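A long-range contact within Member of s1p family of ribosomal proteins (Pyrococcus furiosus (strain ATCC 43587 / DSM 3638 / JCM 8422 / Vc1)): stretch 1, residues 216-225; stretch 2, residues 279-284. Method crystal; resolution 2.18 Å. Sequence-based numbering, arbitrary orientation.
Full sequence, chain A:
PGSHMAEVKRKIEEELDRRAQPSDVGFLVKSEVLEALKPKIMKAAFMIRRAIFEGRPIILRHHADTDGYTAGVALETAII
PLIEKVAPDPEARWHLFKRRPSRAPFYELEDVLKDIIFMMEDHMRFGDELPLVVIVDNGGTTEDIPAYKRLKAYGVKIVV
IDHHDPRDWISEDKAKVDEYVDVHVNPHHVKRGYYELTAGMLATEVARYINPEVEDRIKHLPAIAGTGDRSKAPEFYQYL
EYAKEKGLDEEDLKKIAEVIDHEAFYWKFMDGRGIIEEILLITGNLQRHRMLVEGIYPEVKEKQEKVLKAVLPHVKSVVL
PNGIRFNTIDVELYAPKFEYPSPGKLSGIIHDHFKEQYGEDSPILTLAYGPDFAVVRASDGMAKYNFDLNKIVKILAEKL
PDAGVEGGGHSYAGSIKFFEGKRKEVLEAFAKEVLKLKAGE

Stretch 1, residues 216-225: DRIKHLPAIA
Stretch 2 (279-284) ILLITG

Two side-chain donors of stretch 1 reach backbone carbonyls of stretch 2, and an apolar cluster fills in beside them; together the two sides bury 363 Å². Stretch 1 is helical at Asp216 and Arg217, passes through a type I turn from Ile218 to Leu221, and is helical again through Pro222 to Ala225. The turn is closed by Leu221 N donating to Ile218 O at 2.9 Å, and the following helix by Ala225 N to Leu221 O, also 2.9 Å; Ala223 N to His220 O, at 3.2 Å, is weak.

Stretch 2 runs out of a helix. Leu281 is the first residue to leave helical phi/psi, at 63/50, and forms a Schellman motif; Leu280 before it lies at -80/-4 and Ile282 after it at -114/3. The register runs in opposite sequence order, with CA atoms of Arg217 and Ile282 5.8 Å apart and those of Leu221 and Leu280 7.2 Å apart.

Stretch 1 supplies side-chain donors to two carbonyls here: Leu280 O, at the end of the helix, and Ile282 O, in the loop just beyond it. His220, whose CA-to-CB bond points toward stretch 2 (chi1 73°, p; chi2 -73°), donates from NE2 to Leu280 O at 2.7 Å with an N-H...O angle of 159°. The acceptor sits at the ring edge, near its plane, as a ring N-H requires; donation also fixes a proton on NE2. Leu281 O is only 3.3 Å from His220 NE2, but the angle is poor and no hydrogen bond is assigned.

The second bond comes from Arg217. Its CA-to-CB bond points sideways, yet the t, t, m course of chi1 to chi3 (-171°, -180°, -69°), with chi4 at -77°, brings its end nearer. Arg217 NH1 donates to Ile282 O at 2.6 Å and 153°, with the oxygen near the guanidinium plane. Along the same side chain, Arg217 CG lies 4.1 Å from Ile282 CB.

Apolar contacts flank these bonds. Leu221 (m, t) places CD2 3.7 Å from Ile282 CG2 and 4.1 Å from Leu280 CB. One turn on, the CA-to-CB bond of Ile224 (m, t) points toward stretch 2, its CG2 3.8 Å from CD2 of Leu280 (m, t). Ile282 (p, t) has the largest area covered by the opposing stretch, 83 Å².

The remaining polar side chains make no hydrogen bond across the contact: Lys219 NZ (chi1 p, then t throughout) makes a salt bridge to Asp216 OD1 at 3.0 Å, and Thr283 (chi1 p), whose CA-to-CB bond points away from stretch 1, uses OG1 in a hydrogen bond elsewhere in the structure.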

# COMPACT_ATOMS: atom_id res chain seq x y z
N ASP A 216 15.06 -34.62 -8.75
CA ASP A 216 13.83 -35.42 -8.79
C ASP A 216 12.64 -34.63 -8.25
O ASP A 216 11.52 -34.79 -8.71
CB ASP A 216 14.01 -36.73 -8.02
CG ASP A 216 14.88 -37.75 -8.77
OD1 ASP A 216 15.17 -37.59 -9.97
OD2 ASP A 216 15.27 -38.74 -8.13
N ARG A 217 12.90 -33.76 -7.28
CA ARG A 217 11.86 -32.92 -6.70
C ARG A 217 11.32 -31.88 -7.69
O ARG A 217 10.13 -31.62 -7.71
CB ARG A 217 12.41 -32.22 -5.46
CG ARG A 217 11.36 -31.48 -4.65
CD ARG A 217 11.97 -30.81 -3.45
NE ARG A 217 12.43 -31.78 -2.46
CZ ARG A 217 11.64 -32.45 -1.63
NH1 ARG A 217 10.32 -32.27 -1.62
NH2 ARG A 217 12.17 -33.32 -0.78
N ILE A 218 12.19 -31.30 -8.52
CA ILE A 218 11.81 -30.17 -9.37
C ILE A 218 11.72 -30.44 -10.87
O ILE A 218 11.36 -29.54 -11.63
CB ILE A 218 12.76 -28.96 -9.18
CG1 ILE A 218 14.15 -29.24 -9.76
CG2 ILE A 218 12.87 -28.59 -7.71
CD1 ILE A 218 15.05 -28.03 -9.74
N LYS A 219 12.04 -31.65 -11.32
CA LYS A 219 12.15 -31.91 -12.77
C LYS A 219 10.83 -31.76 -13.54
O LYS A 219 10.85 -31.64 -14.77
CB LYS A 219 12.80 -33.26 -13.07
CG LYS A 219 12.05 -34.46 -12.52
CD LYS A 219 12.91 -35.70 -12.62
CE LYS A 219 12.19 -36.92 -12.09
NZ LYS A 219 13.12 -38.08 -12.10
N HIS A 220 9.71 -31.76 -12.83
CA HIS A 220 8.39 -31.47 -13.43
C HIS A 220 8.02 -29.98 -13.53
O HIS A 220 7.02 -29.62 -14.18
CB HIS A 220 7.30 -32.20 -12.65
CG HIS A 220 7.03 -31.61 -11.31
ND1 HIS A 220 7.89 -31.74 -10.24
CD2 HIS A 220 6.00 -30.85 -10.86
CE1 HIS A 220 7.40 -31.11 -9.19
NE2 HIS A 220 6.25 -30.56 -9.54
N LEU A 221 8.80 -29.10 -12.89
CA LEU A 221 8.49 -27.66 -12.88
C LEU A 221 8.47 -27.02 -14.25
O LEU A 221 7.61 -26.20 -14.54
CB LEU A 221 9.44 -26.90 -11.94
CG LEU A 221 9.33 -27.26 -10.45
CD1 LEU A 221 10.16 -26.30 -9.61
CD2 LEU A 221 7.89 -27.25 -9.97
N PRO A 222 9.42 -27.41 -15.13
CA PRO A 222 9.41 -26.86 -16.49
C PRO A 222 8.10 -27.07 -17.26
O PRO A 222 7.71 -26.21 -18.06
CB PRO A 222 10.57 -27.59 -17.17
CG PRO A 222 11.51 -27.91 -16.05
CD PRO A 222 10.65 -28.19 -14.86
N ALA A 223 7.42 -28.18 -17.02
CA ALA A 223 6.12 -28.43 -17.63
C ALA A 223 5.07 -27.43 -17.16
O ALA A 223 4.25 -26.96 -17.95
CB ALA A 223 5.65 -29.85 -17.34
N ILE A 224 5.09 -27.11 -15.87
CA ILE A 224 4.18 -26.10 -15.30
C ILE A 224 4.49 -24.72 -15.90
O ILE A 224 3.60 -24.03 -16.39
CB ILE A 224 4.25 -26.07 -13.76
CG1 ILE A 224 3.72 -27.39 -13.18
CG2 ILE A 224 3.41 -24.94 -13.19
CD1 ILE A 224 3.97 -27.59 -11.71
N ALA A 225 5.77 -24.35 -15.90
CA ALA A 225 6.20 -23.04 -16.42
C ALA A 225 5.83 -22.86 -17.88
O ALA A 225 5.27 -21.82 -18.25
CB ALA A 225 7.70 -22.89 -16.23
N ILE A 279 1.14 -25.89 -4.34
CA ILE A 279 0.49 -25.82 -5.64
C ILE A 279 1.41 -26.41 -6.73
O ILE A 279 0.93 -27.09 -7.64
CB ILE A 279 0.09 -24.38 -5.98
CG1 ILE A 279 -0.98 -23.90 -4.99
CG2 ILE A 279 -0.43 -24.27 -7.41
CD1 ILE A 279 -1.17 -22.39 -4.98
N LEU A 280 2.71 -26.16 -6.62
CA LEU A 280 3.69 -26.63 -7.60
C LEU A 280 4.10 -28.10 -7.44
O LEU A 280 4.88 -28.61 -8.24
CB LEU A 280 4.95 -25.77 -7.54
CG LEU A 280 4.83 -24.36 -8.10
CD1 LEU A 280 6.12 -23.62 -7.82
CD2 LEU A 280 4.52 -24.36 -9.60
N LEU A 281 3.60 -28.74 -6.38
CA LEU A 281 3.82 -30.15 -6.07
C LEU A 281 5.29 -30.44 -5.81
O LEU A 281 5.85 -31.35 -6.39
CB LEU A 281 3.28 -31.06 -7.20
CG LEU A 281 3.06 -32.54 -6.83
CD1 LEU A 281 1.75 -32.71 -6.09
CD2 LEU A 281 3.06 -33.44 -8.05
N ILE A 282 5.94 -29.66 -4.94
CA ILE A 282 7.34 -29.95 -4.60
C ILE A 282 7.54 -30.37 -3.16
O ILE A 282 8.67 -30.57 -2.73
CB ILE A 282 8.30 -28.80 -4.95
CG1 ILE A 282 8.02 -27.56 -4.10
CG2 ILE A 282 8.19 -28.46 -6.44
CD1 ILE A 282 9.16 -26.57 -4.14
N THR A 283 6.45 -30.49 -2.42
CA THR A 283 6.49 -31.09 -1.10
C THR A 283 5.91 -32.49 -1.22
O THR A 283 5.28 -32.84 -2.22
CB THR A 283 5.65 -30.28 -0.07
OG1 THR A 283 4.26 -30.47 -0.33
CG2 THR A 283 5.96 -28.80 -0.15
N GLY A 284 6.11 -33.30 -0.20
CA GLY A 284 5.47 -34.61 -0.18
C GLY A 284 4.01 -34.58 0.23
O GLY A 284 3.39 -35.63 0.36